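Local coordinates for protein dermonecrotic toxin (Pasteurella multocida, PDB 2EBF) that acts as a mitogenic, bone-resorbing dermonecrotic toxin in atrophic rhinitis of pigs, its C-terminal region carrying a helical membrane-localization domain, at residues Q124-L129 with A136-I141; A152-R157 with A172-F177; E100-Y105 with E120-L125. All blocks are in the same frame, centred on the assembly; numbering follows the deposited sequence.

Contact 1 (Q124-L129 with A136-I141); sequences QLEKAL and ALKKQI. With GLC (alpha-D-glucopyranose), chain C.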
loop_
_atom_site.group_PDB
_atom_site.type_symbol
_atom_site.label_atom_id
_atom_site.label_comp_id
_atom_site.label_asym_id
_atom_site.label_seq_id
_atom_site.Cartn_x
_atom_site.Cartn_y
_atom_site.Cartn_z
ATOM N N GLN A 124 -19.648 6.275 -21.348
ATOM C CA GLN A 124 -18.884 7.536 -21.415
ATOM C C GLN A 124 -17.855 7.644 -20.306
ATOM O O GLN A 124 -16.728 8.112 -20.531
ATOM C CB GLN A 124 -19.800 8.763 -21.356
ATOM C CG GLN A 124 -20.686 8.943 -22.581
ATOM C CD GLN A 124 -21.743 10.016 -22.408
ATOM O OE1 GLN A 124 -22.505 10.293 -23.345
ATOM N NE2 GLN A 124 -21.804 10.629 -21.226
ATOM N N LEU A 125 -18.263 7.260 -19.101
ATOM C CA LEU A 125 -17.381 7.323 -17.940
ATOM C C LEU A 125 -16.253 6.321 -18.114
ATOM O O LEU A 125 -15.104 6.620 -17.817
ATOM C CB LEU A 125 -18.152 7.025 -16.650
ATOM C CG LEU A 125 -19.282 8.012 -16.281
ATOM C CD1 LEU A 125 -20.225 7.345 -15.282
ATOM C CD2 LEU A 125 -18.702 9.296 -15.716
ATOM N N GLU A 126 -16.585 5.130 -18.590
ATOM C CA GLU A 126 -15.543 4.115 -18.842
ATOM C C GLU A 126 -14.494 4.614 -19.832
ATOM O O GLU A 126 -13.285 4.452 -19.612
ATOM C CB GLU A 126 -16.163 2.820 -19.333
ATOM C CG GLU A 126 -16.973 2.065 -18.317
ATOM C CD GLU A 126 -17.688 0.884 -18.951
ATOM O OE1 GLU A 126 -17.501 0.667 -20.169
ATOM O OE2 GLU A 126 -18.433 0.174 -18.252
ATOM N N LYS A 127 -14.954 5.247 -20.906
ATOM C CA LYS A 127 -14.068 5.769 -21.934
ATOM C C LYS A 127 -13.260 6.984 -21.466
ATOM O O LYS A 127 -12.153 7.196 -21.947
ATOM C CB LYS A 127 -14.845 6.105 -23.216
ATOM C CG LYS A 127 -15.477 4.889 -23.891
ATOM C CD LYS A 127 -15.748 5.129 -25.379
ATOM C CE LYS A 127 -16.938 6.034 -25.613
ATOM N NZ LYS A 127 -17.166 6.276 -27.081
ATOM N N ALA A 128 -13.809 7.778 -20.543
ATOM C CA ALA A 128 -13.096 8.928 -20.006
ATOM C C ALA A 128 -11.954 8.523 -19.070
ATOM O O ALA A 128 -10.972 9.268 -18.918
ATOM C CB ALA A 128 -14.069 9.873 -19.278
ATOM N N LEU A 129 -12.102 7.368 -18.429
ATOM C CA LEU A 129 -11.134 6.873 -17.442
ATOM C C LEU A 129 -10.095 5.914 -18.008
ATOM O O LEU A 129 -8.919 5.971 -17.633
ATOM C CB LEU A 129 -11.884 6.147 -16.342
ATOM C CG LEU A 129 -12.188 6.859 -15.020
ATOM C CD1 LEU A 129 -11.945 8.358 -15.065
ATOM C CD2 LEU A 129 -13.578 6.510 -14.611
ATOM N N ALA A 136 -6.782 -4.187 -20.875
ATOM C CA ALA A 136 -6.574 -5.290 -19.941
ATOM C C ALA A 136 -6.708 -4.784 -18.511
ATOM O O ALA A 136 -7.255 -5.471 -17.654
ATOM C CB ALA A 136 -5.217 -5.944 -20.171
ATOM N N LEU A 137 -6.207 -3.574 -18.269
ATOM C CA LEU A 137 -6.338 -2.916 -16.966
ATOM C C LEU A 137 -7.791 -2.649 -16.610
ATOM O O LEU A 137 -8.235 -2.951 -15.502
ATOM C CB LEU A 137 -5.568 -1.606 -16.975
ATOM C CG LEU A 137 -5.596 -0.773 -15.691
ATOM C CD1 LEU A 137 -4.737 -1.428 -14.612
ATOM C CD2 LEU A 137 -5.072 0.597 -16.018
ATOM N N LYS A 138 -8.518 -2.058 -17.551
ATOM C CA LYS A 138 -9.942 -1.782 -17.389
ATOM C C LYS A 138 -10.696 -3.050 -16.998
ATOM O O LYS A 138 -11.469 -3.034 -16.054
ATOM C CB LYS A 138 -10.522 -1.213 -18.690
ATOM C CG LYS A 138 -12.028 -0.936 -18.655
ATOM C CD LYS A 138 -12.502 -0.496 -20.041
ATOM C CE LYS A 138 -14.012 -0.335 -20.090
ATOM N NZ LYS A 138 -14.450 0.172 -21.434
ATOM N N LYS A 139 -10.468 -4.145 -17.725
ATOM C CA LYS A 139 -11.193 -5.378 -17.447
ATOM C C LYS A 139 -10.937 -5.853 -16.016
ATOM O O LYS A 139 -11.871 -6.257 -15.323
ATOM C CB LYS A 139 -10.839 -6.484 -18.452
ATOM C CG LYS A 139 -11.801 -7.685 -18.397
ATOM C CD LYS A 139 -11.532 -8.689 -19.508
ATOM C CE LYS A 139 -12.694 -9.675 -19.673
ATOM N NZ LYS A 139 -12.700 -10.721 -18.626
ATOM N N GLN A 140 -9.680 -5.802 -15.579
ATOM C CA GLN A 140 -9.315 -6.360 -14.283
ATOM C C GLN A 140 -9.957 -5.520 -13.177
ATOM O O GLN A 140 -10.577 -6.052 -12.242
ATOM C CB GLN A 140 -7.791 -6.403 -14.126
ATOM C CG GLN A 140 -7.115 -7.561 -14.888
ATOM C CD GLN A 140 -7.878 -8.867 -14.715
ATOM O OE1 GLN A 140 -8.407 -9.429 -15.674
ATOM N NE2 GLN A 140 -7.967 -9.330 -13.484
ATOM N N ILE A 141 -9.839 -4.211 -13.327
ATOM C CA ILE A 141 -10.307 -3.266 -12.314
ATOM C C ILE A 141 -11.836 -3.190 -12.225
ATOM O O ILE A 141 -12.402 -3.249 -11.125
ATOM C CB ILE A 141 -9.716 -1.874 -12.541
ATOM C CG1 ILE A 141 -8.201 -1.885 -12.275
ATOM C CG2 ILE A 141 -10.422 -0.850 -11.628
ATOM C CD1 ILE A 141 -7.529 -0.523 -12.507
HETATM C C1 GLC C . -18.542 -4.890 -16.548
HETATM C C2 GLC C . -19.100 -5.107 -17.955
HETATM C C3 GLC C . -18.360 -6.242 -18.666
HETATM C C4 GLC C . -16.838 -6.044 -18.623
HETATM C C5 GLC C . -16.342 -5.712 -17.205
HETATM C C6 GLC C . -14.889 -5.248 -17.211
HETATM O O2 GLC C . -20.486 -5.447 -17.848
HETATM O O3 GLC C . -18.809 -6.337 -20.025
HETATM O O4 GLC C . -16.182 -7.221 -19.114
HETATM O O5 GLC C . -17.125 -4.669 -16.601
HETATM O O6 GLC C . -14.793 -4.006 -17.928
HETATM O O HOH W 1 -12.730 2.319 -22.017
#
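Lys138 reaches out from helix 135-143 to Glu126 on helix 115-129, and this one pair makes the whole contact. The two helices are far apart for packing: the nearest CA atoms, those of Glu126 and Lys138, are 8.3 Å from each other, and only 101 Å² is buried. The lysine spans the gap because CG lies anti to the backbone N (chi1 178°) and every later torsion is close to 180°, giving a fully extended arm. Glu126 is also extended beyond CG, and the two side chains cross at about a right angle.

The tight part is the end of the lysine, whose last methylene and ammonium together lie against CB and the carboxylate of Glu126. Lys138 NZ forms a salt bridge to Glu126 OE1 at 3.3 Å, its hydrogen bond weak, and Lys138 CE lies 3.6 Å from the same OE1 and 3.9 Å from Glu126 CB. The loose part is the watery side of the wide gap between the helices. There a water accepts a shorter bond from Lys138 NZ, at 2.8 Å, and may weakly donate to Glu126 O, at best a loose link to the backbone. Lys138 and Lys139 both belong to a glycan pocket; a glucose places its C6 3.7 Å from Lys139 O, while Lys139 NZ turns to Glu556 and Gln143.

Behind this polar surface bridge the same helices are joined to the bundle through buried side chains: Leu125 and Leu129 pack on helix 88-108, Leu137 and Ile141 on helix 151-164, and Gln140 and Ile141 on helix 171-180.

Contact 2 (A152-R157 with A172-F177); sequences ARFLLR and ADLIRF
Helices 152-157 and 172-177 run nearly antiparallel, their directions 164° apart and their axes 10.3 Å apart at closest approach. Leu155 and Ile175 stand opposite each other, with CA atoms 7.2 Å apart. Four buried apolar side chains fill the gap, two from each helix.

Leu155 points toward the second helix, and both of its methyls touch Ile175. Its CD2 lies 3.9 Å from Leu174 CB and equally close to CG1 and the backbone N of Ile175, so this methyl sits against the junction of the two residues. CD1 touches the same Ile175 CG1 more loosely. The isoleucine presents this methylene because CG1 lies anti to its carbonyl carbon (chi1 -71°).

These are successive helices of the chain, joined by a short connection into an antiparallel helical hairpin within the helical part of the toxin's C-terminal region. The contact buries 173 Å², and the side chains that meet in it are all apolar.

Beside Leu155, Phe154 offers a ring edge instead of a face. Leu174 CD1 lies in the plane of the ring, 3.8 Å from Phe154 CE2, with CD2 of the same leucine a little farther from that carbon; the two side chains cross at about a right angle. Leu323 and Met330 of helix 312-333 pack against Phe154 and Leu174 respectively.

The charged side chains take no part in this interface. Arg176 NH1 bonds Asp173 OD1 at 2.8 Å within its own helix, meeting the oxygen from above the carboxylate plane. On the other helix, Arg153 and Arg157 both pair with Asp89 of helix 88-108.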
loop_
_atom_site.group_PDB
_atom_site.type_symbol
_atom_site.label_atom_id
_atom_site.label_comp_id
_atom_site.label_asym_id
_atom_site.label_seq_id
_atom_site.Cartn_x
_atom_site.Cartn_y
_atom_site.Cartn_z
ATOM N N ALA A 152 -11.483 0.613 -7.108
ATOM C CA ALA A 152 -11.223 1.068 -8.477
ATOM C C ALA A 152 -10.477 2.400 -8.517
ATOM O O ALA A 152 -9.561 2.589 -9.320
ATOM C CB ALA A 152 -12.520 1.153 -9.276
ATOM N N ARG A 153 -10.879 3.331 -7.656
ATOM C CA ARG A 153 -10.213 4.622 -7.577
ATOM C C ARG A 153 -8.730 4.469 -7.251
ATOM O O ARG A 153 -7.879 5.075 -7.897
ATOM C CB ARG A 153 -10.875 5.482 -6.507
ATOM C CG ARG A 153 -10.248 6.864 -6.378
ATOM C CD ARG A 153 -10.879 7.648 -5.226
ATOM N NE ARG A 153 -10.265 8.974 -5.129
ATOM C CZ ARG A 153 -10.513 9.850 -4.157
ATOM N NH1 ARG A 153 -11.361 9.547 -3.188
ATOM N NH2 ARG A 153 -9.904 11.027 -4.151
ATOM N N PHE A 154 -8.435 3.658 -6.238
ATOM C CA PHE A 154 -7.071 3.421 -5.802
ATOM C C PHE A 154 -6.276 2.724 -6.904
ATOM O O PHE A 154 -5.147 3.105 -7.209
ATOM C CB PHE A 154 -7.066 2.554 -4.536
ATOM C CG PHE A 154 -5.696 2.098 -4.124
ATOM C CD1 PHE A 154 -4.962 2.818 -3.190
ATOM C CD2 PHE A 154 -5.128 0.956 -4.690
ATOM C CE1 PHE A 154 -3.687 2.404 -2.818
ATOM C CE2 PHE A 154 -3.850 0.533 -4.323
ATOM C CZ PHE A 154 -3.133 1.253 -3.396
ATOM N N LEU A 155 -6.881 1.707 -7.501
ATOM C CA LEU A 155 -6.180 0.935 -8.514
ATOM C C LEU A 155 -5.897 1.740 -9.776
ATOM O O LEU A 155 -4.812 1.618 -10.332
ATOM C CB LEU A 155 -6.915 -0.365 -8.822
ATOM C CG LEU A 155 -6.921 -1.385 -7.675
ATOM C CD1 LEU A 155 -7.986 -2.426 -7.941
ATOM C CD2 LEU A 155 -5.538 -2.038 -7.428
ATOM N N LEU A 156 -6.846 2.558 -10.226
ATOM C CA LEU A 156 -6.594 3.398 -11.415
ATOM C C LEU A 156 -5.550 4.481 -11.127
ATOM O O LEU A 156 -4.717 4.783 -11.969
ATOM C CB LEU A 156 -7.880 4.016 -11.980
ATOM C CG LEU A 156 -7.694 4.855 -13.252
ATOM C CD1 LEU A 156 -7.172 3.991 -14.409
ATOM C CD2 LEU A 156 -9.011 5.452 -13.631
ATOM N N ARG A 157 -5.594 5.049 -9.927
ATOM C CA ARG A 157 -4.597 6.009 -9.495
ATOM C C ARG A 157 -3.213 5.404 -9.547
ATOM O O ARG A 157 -2.293 6.007 -10.099
ATOM C CB ARG A 157 -4.906 6.489 -8.070
ATOM C CG ARG A 157 -3.793 7.269 -7.418
ATOM C CD ARG A 157 -3.963 7.258 -5.902
ATOM N NE ARG A 157 -5.266 7.776 -5.506
ATOM C CZ ARG A 157 -5.921 7.419 -4.403
ATOM N NH1 ARG A 157 -5.403 6.523 -3.568
ATOM N NH2 ARG A 157 -7.105 7.952 -4.141
ATOM N N ALA A 172 -0.475 -4.772 -10.752
ATOM C CA ALA A 172 -0.945 -6.132 -10.970
ATOM C C ALA A 172 -1.127 -6.872 -9.638
ATOM O O ALA A 172 -2.157 -7.512 -9.391
ATOM C CB ALA A 172 0.029 -6.902 -11.891
ATOM N N ASP A 173 -0.117 -6.783 -8.782
ATOM C CA ASP A 173 -0.159 -7.482 -7.502
ATOM C C ASP A 173 -1.197 -6.872 -6.548
ATOM O O ASP A 173 -1.797 -7.592 -5.761
ATOM C CB ASP A 173 1.227 -7.516 -6.862
ATOM C CG ASP A 173 2.156 -8.508 -7.532
ATOM O OD1 ASP A 173 1.686 -9.570 -8.011
ATOM O OD2 ASP A 173 3.362 -8.220 -7.582
ATOM N N LEU A 174 -1.405 -5.559 -6.614
ATOM C CA LEU A 174 -2.459 -4.932 -5.790
ATOM C C LEU A 174 -3.852 -5.375 -6.274
ATOM O O LEU A 174 -4.773 -5.556 -5.470
ATOM C CB LEU A 174 -2.312 -3.408 -5.719
ATOM C CG LEU A 174 -1.246 -2.889 -4.736
ATOM C CD1 LEU A 174 -0.718 -1.508 -5.130
ATOM C CD2 LEU A 174 -1.759 -2.870 -3.289
ATOM N N ILE A 175 -3.988 -5.589 -7.586
ATOM C CA ILE A 175 -5.208 -6.193 -8.136
ATOM C C ILE A 175 -5.380 -7.624 -7.614
ATOM O O ILE A 175 -6.474 -7.996 -7.199
ATOM C CB ILE A 175 -5.232 -6.165 -9.693
ATOM C CG1 ILE A 175 -5.444 -4.730 -10.195
ATOM C CG2 ILE A 175 -6.298 -7.133 -10.257
ATOM C CD1 ILE A 175 -5.154 -4.543 -11.711
ATOM N N ARG A 176 -4.306 -8.416 -7.620
ATOM C CA ARG A 176 -4.387 -9.792 -7.113
ATOM C C ARG A 176 -4.838 -9.825 -5.648
ATOM O O ARG A 176 -5.685 -10.643 -5.271
ATOM C CB ARG A 176 -3.058 -10.531 -7.290
ATOM C CG ARG A 176 -2.599 -10.623 -8.732
ATOM C CD ARG A 176 -1.359 -11.489 -8.835
ATOM N NE ARG A 176 -1.075 -11.906 -10.204
ATOM C CZ ARG A 176 -0.116 -11.397 -10.973
ATOM N NH1 ARG A 176 0.682 -10.436 -10.522
ATOM N NH2 ARG A 176 0.054 -11.876 -12.199
ATOM N N PHE A 177 -4.274 -8.929 -4.836
ATOM C CA PHE A 177 -4.707 -8.759 -3.442
ATOM C C PHE A 177 -6.203 -8.450 -3.345
ATOM O O PHE A 177 -6.916 -9.085 -2.568
ATOM C CB PHE A 177 -3.883 -7.660 -2.751
ATOM C CG PHE A 177 -4.448 -7.211 -1.412
ATOM C CD1 PHE A 177 -4.451 -8.069 -0.321
ATOM C CD2 PHE A 177 -4.965 -5.927 -1.262
ATOM C CE1 PHE A 177 -4.973 -7.667 0.908
ATOM C CE2 PHE A 177 -5.477 -5.502 -0.037
ATOM C CZ PHE A 177 -5.483 -6.377 1.050
#

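Contact 3 (E100-Y105 with E120-L125); sequences ELIDLY and ELRTQL. With GLC (alpha-D-glucopyranose), chain B.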
loop_
_atom_site.group_PDB
_atom_site.type_symbol
_atom_site.label_atom_id
_atom_site.label_comp_id
_atom_site.label_asym_id
_atom_site.label_seq_id
_atom_site.Cartn_x
_atom_site.Cartn_y
_atom_site.Cartn_z
ATOM N N GLU A 100 -20.983 2.777 -10.239
ATOM C CA GLU A 100 -21.673 1.883 -9.295
ATOM C C GLU A 100 -23.167 2.215 -9.152
ATOM O O GLU A 100 -24.004 1.309 -9.191
ATOM C CB GLU A 100 -20.992 1.791 -7.919
ATOM C CG GLU A 100 -21.772 0.842 -6.964
ATOM C CD GLU A 100 -21.133 0.632 -5.596
ATOM O OE1 GLU A 100 -19.925 0.894 -5.414
ATOM O OE2 GLU A 100 -21.864 0.182 -4.686
ATOM N N LEU A 101 -23.501 3.503 -9.010
ATOM C CA LEU A 101 -24.909 3.913 -8.931
ATOM C C LEU A 101 -25.726 3.395 -10.112
ATOM O O LEU A 101 -26.853 2.934 -9.935
ATOM C CB LEU A 101 -25.042 5.441 -8.841
ATOM C CG LEU A 101 -24.418 6.138 -7.629
ATOM C CD1 LEU A 101 -24.835 7.593 -7.596
ATOM C CD2 LEU A 101 -24.820 5.438 -6.345
ATOM N N ILE A 102 -25.148 3.479 -11.290
ATOM C CA ILE A 102 -25.772 2.985 -12.475
ATOM C C ILE A 102 -25.895 1.465 -12.487
ATOM O O ILE A 102 -26.919 0.957 -12.790
ATOM C CB ILE A 102 -25.087 3.512 -13.724
ATOM C CG1 ILE A 102 -25.209 5.029 -13.769
ATOM C CG2 ILE A 102 -25.632 2.911 -14.925
ATOM C CD1 ILE A 102 -24.372 5.643 -14.784
ATOM N N ASP A 103 -24.833 0.775 -12.125
ATOM C CA ASP A 103 -24.869 -0.679 -11.904
ATOM C C ASP A 103 -26.041 -1.100 -11.011
ATOM O O ASP A 103 -26.801 -2.008 -11.353
ATOM C CB ASP A 103 -23.561 -1.162 -11.263
ATOM C CG ASP A 103 -22.377 -1.125 -12.207
ATOM O OD1 ASP A 103 -22.554 -1.018 -13.447
ATOM O OD2 ASP A 103 -21.242 -1.201 -11.688
ATOM N N LEU A 104 -26.172 -0.431 -9.864
ATOM C CA LEU A 104 -27.180 -0.754 -8.870
ATOM C C LEU A 104 -28.592 -0.469 -9.384
ATOM O O LEU A 104 -29.506 -1.260 -9.158
ATOM C CB LEU A 104 -26.931 0.034 -7.581
ATOM C CG LEU A 104 -25.705 -0.352 -6.740
ATOM C CD1 LEU A 104 -25.494 0.659 -5.622
ATOM C CD2 LEU A 104 -25.845 -1.760 -6.158
ATOM N N TYR A 105 -28.748 0.658 -10.078
ATOM C CA TYR A 105 -30.025 1.036 -10.675
ATOM C C TYR A 105 -30.461 0.020 -11.722
ATOM O O TYR A 105 -31.620 -0.404 -11.731
ATOM C CB TYR A 105 -29.927 2.425 -11.298
ATOM C CG TYR A 105 -31.235 2.945 -11.859
ATOM C CD1 TYR A 105 -32.061 3.776 -11.093
ATOM C CD2 TYR A 105 -31.643 2.611 -13.154
ATOM C CE1 TYR A 105 -33.249 4.265 -11.604
ATOM C CE2 TYR A 105 -32.830 3.096 -13.675
ATOM C CZ TYR A 105 -33.627 3.921 -12.894
ATOM O OH TYR A 105 -34.809 4.393 -13.400
ATOM N N GLU A 120 -25.529 4.536 -21.669
ATOM C CA GLU A 120 -24.690 5.386 -22.504
ATOM C C GLU A 120 -23.759 6.220 -21.632
ATOM O O GLU A 120 -22.566 6.324 -21.908
ATOM C CB GLU A 120 -25.531 6.280 -23.418
ATOM C CG GLU A 120 -24.751 7.475 -24.018
ATOM C CD GLU A 120 -23.620 7.067 -24.965
ATOM O OE1 GLU A 120 -22.778 7.942 -25.336
ATOM O OE2 GLU A 120 -23.578 5.877 -25.354
ATOM N N LEU A 121 -24.313 6.797 -20.573
ATOM C CA LEU A 121 -23.522 7.570 -19.620
ATOM C C LEU A 121 -22.424 6.719 -18.975
ATOM O O LEU A 121 -21.291 7.173 -18.826
ATOM C CB LEU A 121 -24.425 8.171 -18.539
ATOM C CG LEU A 121 -23.763 8.965 -17.411
ATOM C CD1 LEU A 121 -22.893 10.120 -17.929
ATOM C CD2 LEU A 121 -24.818 9.481 -16.447
ATOM N N ARG A 122 -22.767 5.498 -18.580
ATOM C CA ARG A 122 -21.780 4.589 -17.985
ATOM C C ARG A 122 -20.630 4.306 -18.952
ATOM O O ARG A 122 -19.467 4.308 -18.557
ATOM C CB ARG A 122 -22.440 3.284 -17.528
ATOM C CG ARG A 122 -21.492 2.363 -16.765
ATOM C CD ARG A 122 -22.210 1.143 -16.190
ATOM N NE ARG A 122 -22.961 0.414 -17.211
ATOM C CZ ARG A 122 -23.899 -0.496 -16.949
ATOM N NH1 ARG A 122 -24.204 -0.804 -15.700
ATOM N NH2 ARG A 122 -24.534 -1.102 -17.945
ATOM N N THR A 123 -20.956 4.072 -20.220
ATOM C CA THR A 123 -19.925 3.838 -21.239
ATOM C C THR A 123 -19.039 5.088 -21.405
ATOM O O THR A 123 -17.822 4.976 -21.554
ATOM C CB THR A 123 -20.558 3.409 -22.575
ATOM O OG1 THR A 123 -21.317 2.215 -22.362
ATOM C CG2 THR A 123 -19.492 3.118 -23.622
ATOM N N GLN A 124 -19.648 6.275 -21.348
ATOM C CA GLN A 124 -18.884 7.536 -21.415
ATOM C C GLN A 124 -17.855 7.644 -20.306
ATOM O O GLN A 124 -16.728 8.112 -20.531
ATOM C CB GLN A 124 -19.800 8.763 -21.356
ATOM C CG GLN A 124 -20.686 8.943 -22.581
ATOM C CD GLN A 124 -21.743 10.016 -22.408
ATOM O OE1 GLN A 124 -22.505 10.293 -23.345
ATOM N NE2 GLN A 124 -21.804 10.629 -21.226
ATOM N N LEU A 125 -18.263 7.260 -19.101
ATOM C CA LEU A 125 -17.381 7.323 -17.940
ATOM C C LEU A 125 -16.253 6.321 -18.114
ATOM O O LEU A 125 -15.104 6.620 -17.817
ATOM C CB LEU A 125 -18.152 7.025 -16.650
ATOM C CG LEU A 125 -19.282 8.012 -16.281
ATOM C CD1 LEU A 125 -20.225 7.345 -15.282
ATOM C CD2 LEU A 125 -18.702 9.296 -15.716
HETATM C C1 GLC B . -18.766 -5.868 -14.342
HETATM C C2 GLC B . -18.826 -7.251 -13.694
HETATM C C3 GLC B . -20.188 -7.891 -13.989
HETATM C C4 GLC B . -21.328 -6.990 -13.516
HETATM C C5 GLC B . -21.173 -5.570 -14.075
HETATM C C6 GLC B . -22.152 -4.612 -13.407
HETATM O O1 GLC B . -18.853 -6.041 -15.758
HETATM O O2 GLC B . -17.757 -8.066 -14.192
HETATM O O3 GLC B . -20.320 -9.175 -13.375
HETATM O O4 GLC B . -22.585 -7.557 -13.927
HETATM O O5 GLC B . -19.850 -5.059 -13.849
HETATM O O6 GLC B . -21.847 -4.552 -12.008
#
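Helices 100-105 and 120-125 cross at -149°, roughly antiparallel, with axes 10.2 Å apart at closest approach and the nearest CA atoms, of Ile102 and Arg122, 7.0 Å from each other.

Ile102 and Arg122 point at each other and account for most of the 207 Å² buried. Both branches of the isoleucine work: CD1 lies against CB and the backbone N of Arg122 and also reaches Leu121 CD2 at 4.2 Å, whereas CG2 touches Arg122 CD at 4.1 Å and lies over one face of the guanidinium. The arginine starts with CG anti to its backbone N, stays extended through chi2 and then bends at chi3 (54°), which swings the guanidinium along the first helix to Asp103.

There Arg122 NH1 donates to Asp103 OD1 at 2.8 Å in a salt bridge. The nitrogen meets this oxygen nearly along its C-O axis, but the N-H...O angle is only 133° and OD1 lies tilted from the guanidinium plane; carboxylate and guanidinium planes are clearly turned against each other. A single oxygen is therefore gripped by one nitrogen, with Arg122 CD also close to it. Glu106, one turn further along helix 88-108, gives NH1 a second acidic partner.

Both segments belong to the membrane-localization domain, and their helices, 88-108 and 115-129, form an antiparallel hairpin. Asp103 is also part of a glycan pocket: its OD2 lies 3.4 Å from O6 of a bound glucose and forms a salt bridge with Lys147, which itself bonds the sugar. With a different cation on each oxygen, the carboxylate is probably stabilised in its charged form and fixed in rotation beside the glycan.

Overall arrangement
The three contacts follow the chain through neighbouring helices. Contacts 3 and 1 share Gln124 and Leu125 on helix 115-129, with centres 12 Å apart; residues 120-125 of that helix face helix 88-108 in contact 3, and Glu126, just beyond, reaches helix 135-143 in contact 1. Contact 1 meets contact 2 through a hydrophobic seam: Ile141 CG2 lies 3.7 Å from Ala152 CB, and Leu129 CG 3.7 Å from Leu156 CD2. Contacts 2 and 3, with centres 20 Å apart, do not touch. Asp103 of contact 3 and Lys138 and Lys139 of contact 1 line one glycan pocket, whereas contact 2 is buried, the Ile175 side chain about 11 Å from a glucose.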